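Local coordinates for protein (hdlp (histone deacetylase-like protein)) (Aquifex aeolicus, PDB 1C3P) that probably acts as a zinc-dependent deacetylase of the histone deacetylase family, removing acetyl groups from substrates that are still uncertain, at residues G129-F134 with I162-L167; I144-V149 with V290-G295; E152-K157 with V250-L255; K237-V242 with N280-V285. All coordinates share one frame; numbering follows the deposited sequence.

Interaction 1 of 4, residues G129-F134 with I162-L167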
loop_
_atom_site.group_PDB
_atom_site.type_symbol
_atom_site.label_atom_id
_atom_site.label_comp_id
_atom_site.label_asym_id
_atom_site.label_seq_id
_atom_site.Cartn_x
_atom_site.Cartn_y
_atom_site.Cartn_z
ATOM N N GLY A 129 2.539 -3.308 2.383
ATOM C CA GLY A 129 1.683 -3.181 1.222
ATOM C C GLY A 129 2.389 -3.336 -0.119
ATOM O O GLY A 129 1.932 -2.777 -1.111
ATOM N N MET A 130 3.502 -4.069 -0.148
ATOM C CA MET A 130 4.259 -4.322 -1.394
ATOM C C MET A 130 3.490 -5.436 -2.102
ATOM O O MET A 130 3.941 -6.579 -2.206
ATOM C CB MET A 130 5.676 -4.766 -1.039
ATOM C CG MET A 130 6.348 -3.716 -0.147
ATOM S SD MET A 130 8.078 -3.986 0.213
ATOM C CE MET A 130 8.731 -3.721 -1.392
ATOM N N HIS A 131 2.345 -5.039 -2.649
ATOM C CA HIS A 131 1.371 -5.952 -3.224
ATOM C C HIS A 131 1.543 -6.532 -4.612
ATOM O O HIS A 131 0.670 -7.244 -5.064
ATOM C CB HIS A 131 -0.018 -5.295 -3.141
ATOM C CG HIS A 131 -0.178 -4.067 -3.985
ATOM N ND1 HIS A 131 0.813 -3.576 -4.809
ATOM C CD2 HIS A 131 -1.244 -3.246 -4.152
ATOM C CE1 HIS A 131 0.364 -2.506 -5.445
ATOM N NE2 HIS A 131 -0.880 -2.285 -5.065
ATOM N N HIS A 132 2.641 -6.227 -5.288
ATOM C CA HIS A 132 2.842 -6.750 -6.635
ATOM C C HIS A 132 3.683 -8.028 -6.751
ATOM O O HIS A 132 3.539 -8.755 -7.727
ATOM C CB HIS A 132 3.454 -5.651 -7.525
ATOM C CG HIS A 132 2.485 -4.578 -7.917
ATOM N ND1 HIS A 132 2.793 -3.236 -7.871
ATOM C CD2 HIS A 132 1.226 -4.658 -8.407
ATOM C CE1 HIS A 132 1.762 -2.536 -8.315
ATOM N NE2 HIS A 132 0.800 -3.375 -8.647
ATOM N N ALA A 133 4.545 -8.322 -5.777
ATOM C CA ALA A 133 5.402 -9.508 -5.907
ATOM C C ALA A 133 4.662 -10.844 -5.916
ATOM O O ALA A 133 3.658 -10.993 -5.245
ATOM C CB ALA A 133 6.468 -9.519 -4.814
ATOM N N PHE A 134 5.172 -11.795 -6.705
ATOM C CA PHE A 134 4.601 -13.133 -6.818
ATOM C C PHE A 134 5.394 -14.107 -5.964
ATOM O O PHE A 134 6.502 -13.795 -5.514
ATOM C CB PHE A 134 4.603 -13.593 -8.288
ATOM C CG PHE A 134 3.770 -12.729 -9.174
ATOM C CD1 PHE A 134 4.358 -11.909 -10.129
ATOM C CD2 PHE A 134 2.384 -12.710 -9.027
ATOM C CE1 PHE A 134 3.571 -11.075 -10.937
ATOM C CE2 PHE A 134 1.590 -11.880 -9.825
ATOM C CZ PHE A 134 2.184 -11.066 -10.779
ATOM N N ILE A 162 -10.098 -14.355 6.189
ATOM C CA ILE A 162 -9.286 -13.141 6.208
ATOM C C ILE A 162 -9.622 -12.259 5.011
ATOM O O ILE A 162 -9.679 -12.733 3.897
ATOM C CB ILE A 162 -7.810 -13.553 6.165
ATOM C CG1 ILE A 162 -7.527 -14.455 7.368
ATOM C CG2 ILE A 162 -6.920 -12.332 6.167
ATOM C CD1 ILE A 162 -6.230 -15.198 7.305
ATOM N N LEU A 163 -9.853 -10.975 5.252
ATOM C CA LEU A 163 -10.195 -10.070 4.169
ATOM C C LEU A 163 -9.040 -9.119 3.957
ATOM O O LEU A 163 -8.465 -8.630 4.916
ATOM C CB LEU A 163 -11.456 -9.270 4.533
ATOM C CG LEU A 163 -11.837 -8.050 3.685
ATOM C CD1 LEU A 163 -12.206 -8.511 2.274
ATOM C CD2 LEU A 163 -12.988 -7.302 4.331
ATOM N N TYR A 164 -8.690 -8.883 2.700
ATOM C CA TYR A 164 -7.636 -7.930 2.366
ATOM C C TYR A 164 -8.274 -6.872 1.468
ATOM O O TYR A 164 -8.932 -7.198 0.476
ATOM C CB TYR A 164 -6.505 -8.625 1.618
ATOM C CG TYR A 164 -5.429 -7.673 1.158
ATOM C CD1 TYR A 164 -4.508 -7.109 2.048
ATOM C CD2 TYR A 164 -5.342 -7.332 -0.183
ATOM C CE1 TYR A 164 -3.516 -6.221 1.573
ATOM C CE2 TYR A 164 -4.387 -6.472 -0.650
ATOM C CZ TYR A 164 -3.479 -5.922 0.211
ATOM O OH TYR A 164 -2.527 -5.094 -0.351
ATOM N N ILE A 165 -8.103 -5.599 1.819
ATOM C CA ILE A 165 -8.675 -4.508 1.036
ATOM C C ILE A 165 -7.505 -3.644 0.567
ATOM O O ILE A 165 -6.685 -3.206 1.374
ATOM C CB ILE A 165 -9.632 -3.655 1.878
ATOM C CG1 ILE A 165 -10.764 -4.531 2.427
ATOM C CG2 ILE A 165 -10.161 -2.498 1.044
ATOM C CD1 ILE A 165 -11.587 -3.854 3.537
ATOM N N ASP A 166 -7.447 -3.399 -0.734
ATOM C CA ASP A 166 -6.343 -2.658 -1.331
ATOM C C ASP A 166 -6.810 -1.351 -1.977
ATOM O O ASP A 166 -7.428 -1.340 -3.048
ATOM C CB ASP A 166 -5.650 -3.591 -2.355
ATOM C CG ASP A 166 -4.331 -3.035 -2.871
ATOM O OD1 ASP A 166 -4.361 -1.981 -3.535
ATOM O OD2 ASP A 166 -3.270 -3.663 -2.610
ATOM N N LEU A 167 -6.508 -0.229 -1.332
ATOM C CA LEU A 167 -6.935 1.063 -1.860
ATOM C C LEU A 167 -5.913 1.787 -2.726
ATOM O O LEU A 167 -6.148 2.916 -3.165
ATOM C CB LEU A 167 -7.384 1.975 -0.709
ATOM C CG LEU A 167 -8.565 1.381 0.075
ATOM C CD1 LEU A 167 -9.051 2.400 1.093
ATOM C CD2 LEU A 167 -9.715 1.009 -0.875
#

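Interaction 2 of 4, residues I144-V149 with V290-G295. Unlike the reference sequence in segment 144-149: N146 (reference Asp).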
loop_
_atom_site.group_PDB
_atom_site.type_symbol
_atom_site.label_atom_id
_atom_site.label_comp_id
_atom_site.label_asym_id
_atom_site.label_seq_id
_atom_site.Cartn_x
_atom_site.Cartn_y
_atom_site.Cartn_z
ATOM N N ILE A 144 9.218 -8.675 -2.363
ATOM C CA ILE A 144 8.617 -9.534 -1.351
ATOM C C ILE A 144 7.192 -9.036 -1.135
ATOM O O ILE A 144 6.972 -7.832 -0.973
ATOM C CB ILE A 144 9.404 -9.452 -0.042
ATOM C CG1 ILE A 144 10.861 -9.873 -0.301
ATOM C CG2 ILE A 144 8.718 -10.275 1.044
ATOM C CD1 ILE A 144 11.769 -9.873 0.934
ATOM N N ASN A 145 6.225 -9.950 -1.145
ATOM C CA ASN A 145 4.823 -9.564 -0.972
ATOM C C ASN A 145 4.463 -9.634 0.526
ATOM O O ASN A 145 4.044 -10.686 1.012
ATOM C CB ASN A 145 3.941 -10.524 -1.782
ATOM C CG ASN A 145 2.532 -9.999 -1.969
ATOM O OD1 ASN A 145 1.861 -9.642 -1.006
ATOM N ND2 ASN A 145 2.085 -9.934 -3.215
ATOM N N ASN A 146 4.615 -8.537 1.271
ATOM C CA ASN A 146 4.330 -8.621 2.710
ATOM C C ASN A 146 2.848 -8.886 2.976
ATOM O O ASN A 146 2.503 -9.567 3.937
ATOM C CB ASN A 146 4.879 -7.394 3.455
ATOM C CG ASN A 146 4.219 -6.112 3.039
ATOM O OD1 ASN A 146 3.341 -5.620 3.735
ATOM N ND2 ASN A 146 4.620 -5.570 1.883
ATOM N N PRO A 147 1.942 -8.337 2.145
ATOM C CA PRO A 147 0.548 -8.681 2.458
ATOM C C PRO A 147 0.320 -10.221 2.432
ATOM O O PRO A 147 -0.389 -10.771 3.292
ATOM C CB PRO A 147 -0.231 -7.975 1.354
ATOM C CG PRO A 147 0.615 -6.708 1.137
ATOM C CD PRO A 147 1.998 -7.374 1.027
ATOM N N ALA A 148 0.922 -10.919 1.462
ATOM C CA ALA A 148 0.737 -12.381 1.366
ATOM C C ALA A 148 1.443 -13.104 2.507
ATOM O O ALA A 148 0.929 -14.089 3.034
ATOM C CB ALA A 148 1.236 -12.910 0.012
ATOM N N VAL A 149 2.616 -12.620 2.892
ATOM C CA VAL A 149 3.339 -13.201 4.017
ATOM C C VAL A 149 2.454 -13.018 5.240
ATOM O O VAL A 149 2.244 -13.959 6.019
ATOM C CB VAL A 149 4.688 -12.492 4.248
ATOM C CG1 VAL A 149 5.310 -12.899 5.598
ATOM C CG2 VAL A 149 5.637 -12.839 3.120
ATOM N N VAL A 290 -5.751 -4.427 10.382
ATOM C CA VAL A 290 -4.311 -4.213 10.315
ATOM C C VAL A 290 -4.076 -3.248 9.151
ATOM O O VAL A 290 -4.534 -3.504 8.029
ATOM C CB VAL A 290 -3.582 -5.572 10.080
ATOM C CG1 VAL A 290 -2.062 -5.376 9.933
ATOM C CG2 VAL A 290 -3.871 -6.506 11.264
ATOM N N TYR A 291 -3.376 -2.145 9.418
ATOM C CA TYR A 291 -3.129 -1.123 8.401
ATOM C C TYR A 291 -1.705 -1.094 7.831
ATOM O O TYR A 291 -0.712 -1.047 8.569
ATOM C CB TYR A 291 -3.495 0.242 8.977
ATOM C CG TYR A 291 -4.840 0.214 9.671
ATOM C CD1 TYR A 291 -4.958 0.486 11.041
ATOM C CD2 TYR A 291 -5.986 -0.152 8.976
ATOM C CE1 TYR A 291 -6.196 0.385 11.695
ATOM C CE2 TYR A 291 -7.218 -0.256 9.615
ATOM C CZ TYR A 291 -7.319 0.010 10.966
ATOM O OH TYR A 291 -8.551 -0.102 11.575
ATOM N N LEU A 292 -1.627 -1.097 6.505
ATOM C CA LEU A 292 -0.344 -1.106 5.803
ATOM C C LEU A 292 -0.235 0.069 4.856
ATOM O O LEU A 292 -1.246 0.633 4.443
ATOM C CB LEU A 292 -0.215 -2.396 4.972
ATOM C CG LEU A 292 -0.467 -3.742 5.656
ATOM C CD1 LEU A 292 -0.313 -4.878 4.606
ATOM C CD2 LEU A 292 0.501 -3.927 6.797
ATOM N N GLY A 293 1.001 0.426 4.498
ATOM C CA GLY A 293 1.208 1.515 3.562
ATOM C C GLY A 293 0.999 0.971 2.155
ATOM O O GLY A 293 0.253 0.005 1.950
ATOM N N GLY A 294 1.658 1.574 1.180
ATOM C CA GLY A 294 1.511 1.107 -0.182
ATOM C C GLY A 294 2.228 2.053 -1.108
ATOM O O GLY A 294 3.009 2.882 -0.651
ATOM N N GLY A 295 1.953 1.928 -2.406
ATOM C CA GLY A 295 2.574 2.782 -3.398
ATOM C C GLY A 295 2.201 4.231 -3.138
ATOM O O GLY A 295 1.112 4.524 -2.649
#

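Interaction 3 of 4, residues E152-K157 with V250-L255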
loop_
_atom_site.group_PDB
_atom_site.type_symbol
_atom_site.label_atom_id
_atom_site.label_comp_id
_atom_site.label_asym_id
_atom_site.label_seq_id
_atom_site.Cartn_x
_atom_site.Cartn_y
_atom_site.Cartn_z
ATOM N N GLU A 152 -0.675 -15.311 5.221
ATOM C CA GLU A 152 -0.309 -16.699 5.489
ATOM C C GLU A 152 0.088 -16.829 6.946
ATOM O O GLU A 152 -0.102 -17.871 7.572
ATOM C CB GLU A 152 0.843 -17.141 4.587
ATOM C CG GLU A 152 0.405 -17.336 3.149
ATOM C CD GLU A 152 -0.532 -18.515 2.979
ATOM O OE1 GLU A 152 -1.084 -18.666 1.876
ATOM O OE2 GLU A 152 -0.708 -19.299 3.936
ATOM N N TYR A 153 0.622 -15.747 7.507
ATOM C CA TYR A 153 0.997 -15.764 8.919
ATOM C C TYR A 153 -0.295 -15.983 9.722
ATOM O O TYR A 153 -0.342 -16.791 10.656
ATOM C CB TYR A 153 1.650 -14.420 9.297
ATOM C CG TYR A 153 1.936 -14.263 10.773
ATOM C CD1 TYR A 153 3.120 -14.744 11.346
ATOM C CD2 TYR A 153 1.006 -13.644 11.600
ATOM C CE1 TYR A 153 3.355 -14.595 12.729
ATOM C CE2 TYR A 153 1.226 -13.493 12.954
ATOM C CZ TYR A 153 2.388 -13.958 13.518
ATOM O OH TYR A 153 2.562 -13.750 14.869
ATOM N N LEU A 154 -1.351 -15.270 9.344
ATOM C CA LEU A 154 -2.637 -15.393 10.032
ATOM C C LEU A 154 -3.261 -16.782 9.806
ATOM O O LEU A 154 -3.836 -17.375 10.729
ATOM C CB LEU A 154 -3.588 -14.285 9.557
ATOM C CG LEU A 154 -3.273 -12.873 10.081
ATOM C CD1 LEU A 154 -4.039 -11.814 9.276
ATOM C CD2 LEU A 154 -3.637 -12.806 11.587
ATOM N N ARG A 155 -3.159 -17.309 8.588
ATOM C CA ARG A 155 -3.711 -18.643 8.333
ATOM C C ARG A 155 -3.032 -19.659 9.246
ATOM O O ARG A 155 -3.693 -20.541 9.804
ATOM C CB ARG A 155 -3.538 -19.043 6.858
ATOM C CG ARG A 155 -4.271 -18.089 5.891
ATOM C CD ARG A 155 -4.047 -18.427 4.423
ATOM N NE ARG A 155 -4.926 -19.488 3.957
ATOM C CZ ARG A 155 -4.863 -20.032 2.748
ATOM N NH1 ARG A 155 -3.946 -19.615 1.878
ATOM N NH2 ARG A 155 -5.745 -20.962 2.398
ATOM N N LYS A 156 -1.719 -19.534 9.426
ATOM C CA LYS A 156 -1.017 -20.478 10.289
ATOM C C LYS A 156 -1.489 -20.357 11.740
ATOM O O LYS A 156 -1.451 -21.335 12.494
ATOM C CB LYS A 156 0.503 -20.289 10.196
ATOM C CG LYS A 156 1.282 -21.342 10.996
ATOM C CD LYS A 156 2.761 -21.335 10.680
ATOM C CE LYS A 156 3.019 -21.747 9.231
ATOM N NZ LYS A 156 2.550 -23.142 8.934
ATOM N N LYS A 157 -1.932 -19.161 12.121
ATOM C CA LYS A 157 -2.448 -18.911 13.469
ATOM C C LYS A 157 -3.866 -19.469 13.638
ATOM O O LYS A 157 -4.407 -19.470 14.743
ATOM C CB LYS A 157 -2.466 -17.407 13.794
ATOM C CG LYS A 157 -1.098 -16.765 14.036
ATOM C CD LYS A 157 -0.378 -17.398 15.213
ATOM C CE LYS A 157 0.991 -16.755 15.439
ATOM N NZ LYS A 157 1.787 -17.469 16.484
ATOM N N VAL A 250 -10.845 -11.257 10.480
ATOM C CA VAL A 250 -9.843 -10.213 10.566
ATOM C C VAL A 250 -9.579 -9.676 9.170
ATOM O O VAL A 250 -9.748 -10.400 8.201
ATOM C CB VAL A 250 -8.517 -10.761 11.169
ATOM C CG1 VAL A 250 -7.943 -11.873 10.308
ATOM C CG2 VAL A 250 -7.522 -9.644 11.300
ATOM N N TYR A 251 -9.194 -8.409 9.068
ATOM C CA TYR A 251 -8.907 -7.829 7.759
ATOM C C TYR A 251 -7.660 -6.942 7.787
ATOM O O TYR A 251 -7.268 -6.424 8.838
ATOM C CB TYR A 251 -10.118 -7.008 7.259
ATOM C CG TYR A 251 -10.213 -5.586 7.799
ATOM C CD1 TYR A 251 -9.545 -4.534 7.165
ATOM C CD2 TYR A 251 -10.961 -5.293 8.944
ATOM C CE1 TYR A 251 -9.614 -3.247 7.652
ATOM C CE2 TYR A 251 -11.039 -3.980 9.450
ATOM C CZ TYR A 251 -10.360 -2.972 8.799
ATOM O OH TYR A 251 -10.378 -1.679 9.277
ATOM N N LEU A 252 -7.022 -6.802 6.622
ATOM C CA LEU A 252 -5.860 -5.931 6.455
ATOM C C LEU A 252 -6.252 -4.950 5.362
ATOM O O LEU A 252 -6.973 -5.304 4.421
ATOM C CB LEU A 252 -4.602 -6.703 6.013
ATOM C CG LEU A 252 -4.136 -7.809 6.955
ATOM C CD1 LEU A 252 -4.895 -9.080 6.633
ATOM C CD2 LEU A 252 -2.648 -8.049 6.761
ATOM N N LEU A 253 -5.779 -3.723 5.501
ATOM C CA LEU A 253 -6.089 -2.631 4.577
ATOM C C LEU A 253 -4.794 -1.978 4.129
ATOM O O LEU A 253 -3.969 -1.618 4.967
ATOM C CB LEU A 253 -6.956 -1.597 5.318
ATOM C CG LEU A 253 -7.213 -0.218 4.724
ATOM C CD1 LEU A 253 -8.036 -0.380 3.451
ATOM C CD2 LEU A 253 -7.984 0.651 5.745
ATOM N N GLN A 254 -4.612 -1.819 2.820
ATOM C CA GLN A 254 -3.392 -1.198 2.313
ATOM C C GLN A 254 -3.795 0.187 1.834
ATOM O O GLN A 254 -4.818 0.388 1.151
ATOM C CB GLN A 254 -2.736 -2.073 1.214
ATOM C CG GLN A 254 -3.047 -1.732 -0.220
ATOM C CD GLN A 254 -1.945 -0.918 -0.893
ATOM O OE1 GLN A 254 -0.852 -1.430 -1.210
ATOM N NE2 GLN A 254 -2.226 0.357 -1.117
ATOM N N LEU A 255 -2.972 1.155 2.215
ATOM C CA LEU A 255 -3.251 2.554 1.970
ATOM C C LEU A 255 -2.237 3.332 1.166
ATOM O O LEU A 255 -1.738 4.358 1.644
ATOM C CB LEU A 255 -3.427 3.213 3.347
ATOM C CG LEU A 255 -4.508 2.512 4.169
ATOM C CD1 LEU A 255 -4.342 2.799 5.646
ATOM C CD2 LEU A 255 -5.868 2.958 3.652
#

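Interaction 4 of 4, residues K237-V242 with N280-V285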
loop_
_atom_site.group_PDB
_atom_site.type_symbol
_atom_site.label_atom_id
_atom_site.label_comp_id
_atom_site.label_asym_id
_atom_site.label_seq_id
_atom_site.Cartn_x
_atom_site.Cartn_y
_atom_site.Cartn_z
ATOM N N LYS A 237 -20.007 0.966 -2.166
ATOM C CA LYS A 237 -20.741 -0.069 -2.873
ATOM C C LYS A 237 -19.991 -1.400 -2.901
ATOM O O LYS A 237 -20.596 -2.464 -2.748
ATOM C CB LYS A 237 -21.048 0.414 -4.291
ATOM C CG LYS A 237 -22.035 -0.441 -5.038
ATOM C CD LYS A 237 -22.920 0.440 -5.902
ATOM C CE LYS A 237 -23.706 1.405 -5.024
ATOM N NZ LYS A 237 -24.569 2.311 -5.822
ATOM N N SER A 238 -18.675 -1.363 -3.101
ATOM C CA SER A 238 -17.942 -2.618 -3.130
ATOM C C SER A 238 -17.873 -3.253 -1.734
ATOM O O SER A 238 -17.925 -4.478 -1.598
ATOM C CB SER A 238 -16.533 -2.417 -3.723
ATOM O OG SER A 238 -15.740 -1.554 -2.947
ATOM N N LEU A 239 -17.764 -2.435 -0.690
ATOM C CA LEU A 239 -17.719 -2.999 0.654
ATOM C C LEU A 239 -19.027 -3.709 0.962
ATOM O O LEU A 239 -19.040 -4.720 1.662
ATOM C CB LEU A 239 -17.454 -1.918 1.709
ATOM C CG LEU A 239 -16.116 -1.169 1.656
ATOM C CD1 LEU A 239 -16.108 -0.090 2.739
ATOM C CD2 LEU A 239 -14.945 -2.116 1.874
ATOM N N GLU A 240 -20.128 -3.194 0.429
ATOM C CA GLU A 240 -21.425 -3.809 0.675
ATOM C C GLU A 240 -21.475 -5.187 0.011
ATOM O O GLU A 240 -22.028 -6.142 0.567
ATOM C CB GLU A 240 -22.548 -2.888 0.161
ATOM C CG GLU A 240 -23.959 -3.401 0.399
ATOM C CD GLU A 240 -25.012 -2.320 0.211
ATOM O OE1 GLU A 240 -25.057 -1.704 -0.877
ATOM O OE2 GLU A 240 -25.797 -2.086 1.160
ATOM N N ILE A 241 -20.878 -5.288 -1.171
ATOM C CA ILE A 241 -20.827 -6.546 -1.897
ATOM C C ILE A 241 -20.039 -7.572 -1.091
ATOM O O ILE A 241 -20.447 -8.726 -0.964
ATOM C CB ILE A 241 -20.153 -6.373 -3.285
ATOM C CG1 ILE A 241 -21.027 -5.495 -4.179
ATOM C CG2 ILE A 241 -19.913 -7.751 -3.938
ATOM C CD1 ILE A 241 -20.421 -5.194 -5.543
ATOM N N VAL A 242 -18.908 -7.144 -0.538
ATOM C CA VAL A 242 -18.084 -8.046 0.245
ATOM C C VAL A 242 -18.817 -8.458 1.517
ATOM O O VAL A 242 -18.906 -9.646 1.835
ATOM C CB VAL A 242 -16.753 -7.386 0.649
ATOM C CG1 VAL A 242 -15.974 -8.315 1.570
ATOM C CG2 VAL A 242 -15.927 -7.056 -0.603
ATOM N N ASN A 280 -11.737 5.759 6.989
ATOM C CA ASN A 280 -12.755 5.702 8.025
ATOM C C ASN A 280 -14.008 4.948 7.621
ATOM O O ASN A 280 -14.675 4.347 8.463
ATOM C CB ASN A 280 -13.092 7.116 8.510
ATOM C CG ASN A 280 -11.930 7.749 9.260
ATOM O OD1 ASN A 280 -11.218 7.068 10.000
ATOM N ND2 ASN A 280 -11.754 9.053 9.101
ATOM N N ILE A 281 -14.322 4.969 6.332
ATOM C CA ILE A 281 -15.470 4.226 5.831
ATOM C C ILE A 281 -15.215 2.723 5.998
ATOM O O ILE A 281 -16.131 1.961 6.319
ATOM C CB ILE A 281 -15.714 4.510 4.338
ATOM C CG1 ILE A 281 -16.254 5.927 4.154
ATOM C CG2 ILE A 281 -16.677 3.492 3.768
ATOM C CD1 ILE A 281 -16.470 6.302 2.690
ATOM N N VAL A 282 -13.980 2.290 5.763
ATOM C CA VAL A 282 -13.657 0.870 5.900
ATOM C C VAL A 282 -13.819 0.465 7.363
ATOM O O VAL A 282 -14.402 -0.576 7.680
ATOM C CB VAL A 282 -12.213 0.557 5.436
ATOM C CG1 VAL A 282 -11.833 -0.852 5.866
ATOM C CG2 VAL A 282 -12.126 0.654 3.909
ATOM N N ARG A 283 -13.324 1.311 8.255
ATOM C CA ARG A 283 -13.423 1.023 9.680
ATOM C C ARG A 283 -14.870 0.993 10.174
ATOM O O ARG A 283 -15.201 0.229 11.082
ATOM C CB ARG A 283 -12.621 2.050 10.466
ATOM C CG ARG A 283 -11.120 1.986 10.192
ATOM C CD ARG A 283 -10.413 3.190 10.767
ATOM N NE ARG A 283 -10.392 3.179 12.222
ATOM C CZ ARG A 283 -10.308 4.271 12.970
ATOM N NH1 ARG A 283 -10.243 5.470 12.396
ATOM N NH2 ARG A 283 -10.272 4.165 14.290
ATOM N N GLU A 284 -15.729 1.819 9.588
ATOM C CA GLU A 284 -17.132 1.829 10.009
ATOM C C GLU A 284 -17.825 0.560 9.563
ATOM O O GLU A 284 -18.774 0.112 10.196
ATOM C CB GLU A 284 -17.882 3.013 9.413
ATOM C CG GLU A 284 -17.331 4.350 9.812
ATOM C CD GLU A 284 -18.057 5.480 9.130
ATOM O OE1 GLU A 284 -18.085 5.496 7.880
ATOM O OE2 GLU A 284 -18.597 6.349 9.843
ATOM N N VAL A 285 -17.356 -0.019 8.463
ATOM C CA VAL A 285 -17.972 -1.231 7.950
ATOM C C VAL A 285 -17.405 -2.471 8.620
ATOM O O VAL A 285 -18.152 -3.359 9.014
ATOM C CB VAL A 285 -17.777 -1.375 6.416
ATOM C CG1 VAL A 285 -18.395 -2.677 5.930
ATOM C CG2 VAL A 285 -18.420 -0.195 5.684
#

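Interaction 1 of 4, residues G129-F134 with I162-L167
A chi1 of 66° tucks CG of H131 between its own backbone N and carbonyl carbon, which turns the imidazole over toward strand 162-166. From the strand, D166 swings its CG anti to the backbone N (chi1 -170°), so that the carboxylate comes up at the edge of that ring. The two side chains run roughly at right angles, yet their flat groups lie within 14° of one plane. Their nearest atoms are modelled too close to trust; only the edge-on arrangement is safe to read. Y164 adds a second partner: its OH lies 3.8 Å from H131 CB and donates to D166 OD2 at 2.8 Å, although that oxygen's place is less certain. Y164 and D166 are alternate residues on one face of the strand, and the long phenol brings the hydroxyl level with the carboxylate. With an alanine at D166, Y164 OH would probably lose this acceptor and the imidazole edge its coplanar neighbour. H131 and H132 form the tandem histidine pair of histone deacetylases; as modelled, H131 NE2 bonds weakly to the carbonyl of H170 and to D168, a zinc ligand in another structure of this protein but metal-free here, though the ring's orientation is not secure. Around the contact, V175 of helix 173-179 touches H131 and Y164, P147 of helix 146-156 packs on Y164, and Q254 of neighbouring strand 250-254 borders all three.

Interaction 2 of 4, residues I144-V149 with V290-G295
L292 reaches from strand 290-292 to the first turn of helix 146-156, one of the helices packed on the parallel sheet of this arginase-like alpha/beta fold. Just one of its methyls does the touching: CD1 lies 4.0 Å from P147 CG and 3.8 Å from N146 OD1. The leucine has CG beside the backbone N (chi1 -51°) and an extended second torsion, which sends the branched end out from the strand. N146, an aspartate in the reference sequence, meets L292 from the opposite direction, and the ring of P147 lies aslant to the leucine. Leucine suits the strand because it can span the distance between backbones whose nearest CA atoms, those of P147 and L292, are 8.3 Å apart.

In the next shell, N146 OD1 is not left to the methyl alone. It is hydrogen-bonded to the backbone N of G129 and to OG1 of T110 on helix 98-118, and these bonds hold OD1 in its buried place. T110 also touches L292, closing one flank. P147 fits the first turn because its nitrogen would have no helical carbonyl to pair with, and a missing N-H costs nothing. The turn itself is begun by N145 at the N-cap, whose ND2 also binds the carbonyl of A133. Its OD1 accepts from A148 N at 2.9 Å with an N-H...O angle of 153°, the donor sitting above the carbonyl plane.

Interaction 3 of 4, residues E152-K157 with V250-L255
L154 meets V250 and L252 through apolar contacts alone. Its CD1 lies 4.0 Å from V250 CG1, the two side chains reaching tip to tip, and 3.9 Å from L252 CD1, past which it slides in the opposite direction. V250 and L252 are alternate residues of strand 250-254 and so present methyls on the same face of the sheet. V250 has CG1 between its backbone N and carbonyl carbon (chi1 61°), the branch that meets the leucine. I114 of helix 98-118 and I162 also touch L154, enclosing it between helix and sheet.

Polar interactions lie to one side of this contact. R155 NH1 and E152 OE1 form a salt bridge at 3.0 Å, weak as a hydrogen bond, while R155 NH2 binds Q184.

Helix 146-156 belongs to the crossover from strand 122-125 to strand 162-166, which passes over two strands, 290-292 and 250-254, the second of which it meets here. With only methyl groups meeting, the contact depends on shape and burial rather than on direction.

Interaction 4 of 4, residues K237-V242 with N280-V285
Helices 228-245 and 272-286 lie side by side in one helical layer of the alpha/beta fold, and between segments 237-242 and 280-285 it is L239 that makes the contact, through CD1. This methyl meets V285 CG2 at 3.7 Å and I281 CG2 at 3.8 Å, two residues one turn apart, and it also approaches the V282 backbone, 4.1 Å from CA. The side chain has CG beside the backbone N (chi1 -63°) with CD1 anti beyond it, an extended shape that carries the methyl across the gap. That reach matters, since the short segments have axes 10.9 Å apart and run nearly parallel, crossing at -25°. The beta-branched I281 and V285 suit the receiving side because each offers a methyl close to its backbone. I281 extends the interface by touching L232 and L235.

Both helices belong to connections between parallel strands. Helix 228-245 leads from strand 217-222 to strand 250-254, and helix 272-286 is the connecting helix of the beta-alpha-beta unit from strand 250-254 to its neighbour 290-292. Their inner sides rest on the sheet: L239 also touches L188, while V282 packs on Y251 and L253. R283 points elsewhere, forming salt bridges with E288 and E312. Its NH1 also gives a weak hydrogen bond to N280 OD1, 3.0 Å away in the preceding turn of the same helix.

Interactions 1, 2 and 3 cluster on the parallel sheet. The centres of interaction 1 and interaction 2 are about 6 Å apart. Those of interaction 2 and interaction 3 are about 9 Å apart, and those of interaction 1 and interaction 3 about 10 Å. Strand 250-254 runs between 290-292 and 162-166, so backbone hydrogen bonds tie interaction 3 to both others, for example I165 N to L252 O at 2.9 Å. Helix 146-156 serves interactions 2 and 3. Interaction 1 lies nearest the zinc site, empty in this model, the H131 side chain being about 3 Å from that of D168. Interaction 4 is in the helical layer on the sheet's other face; I165 CD1 meets V282 CG1 at 3.8 Å.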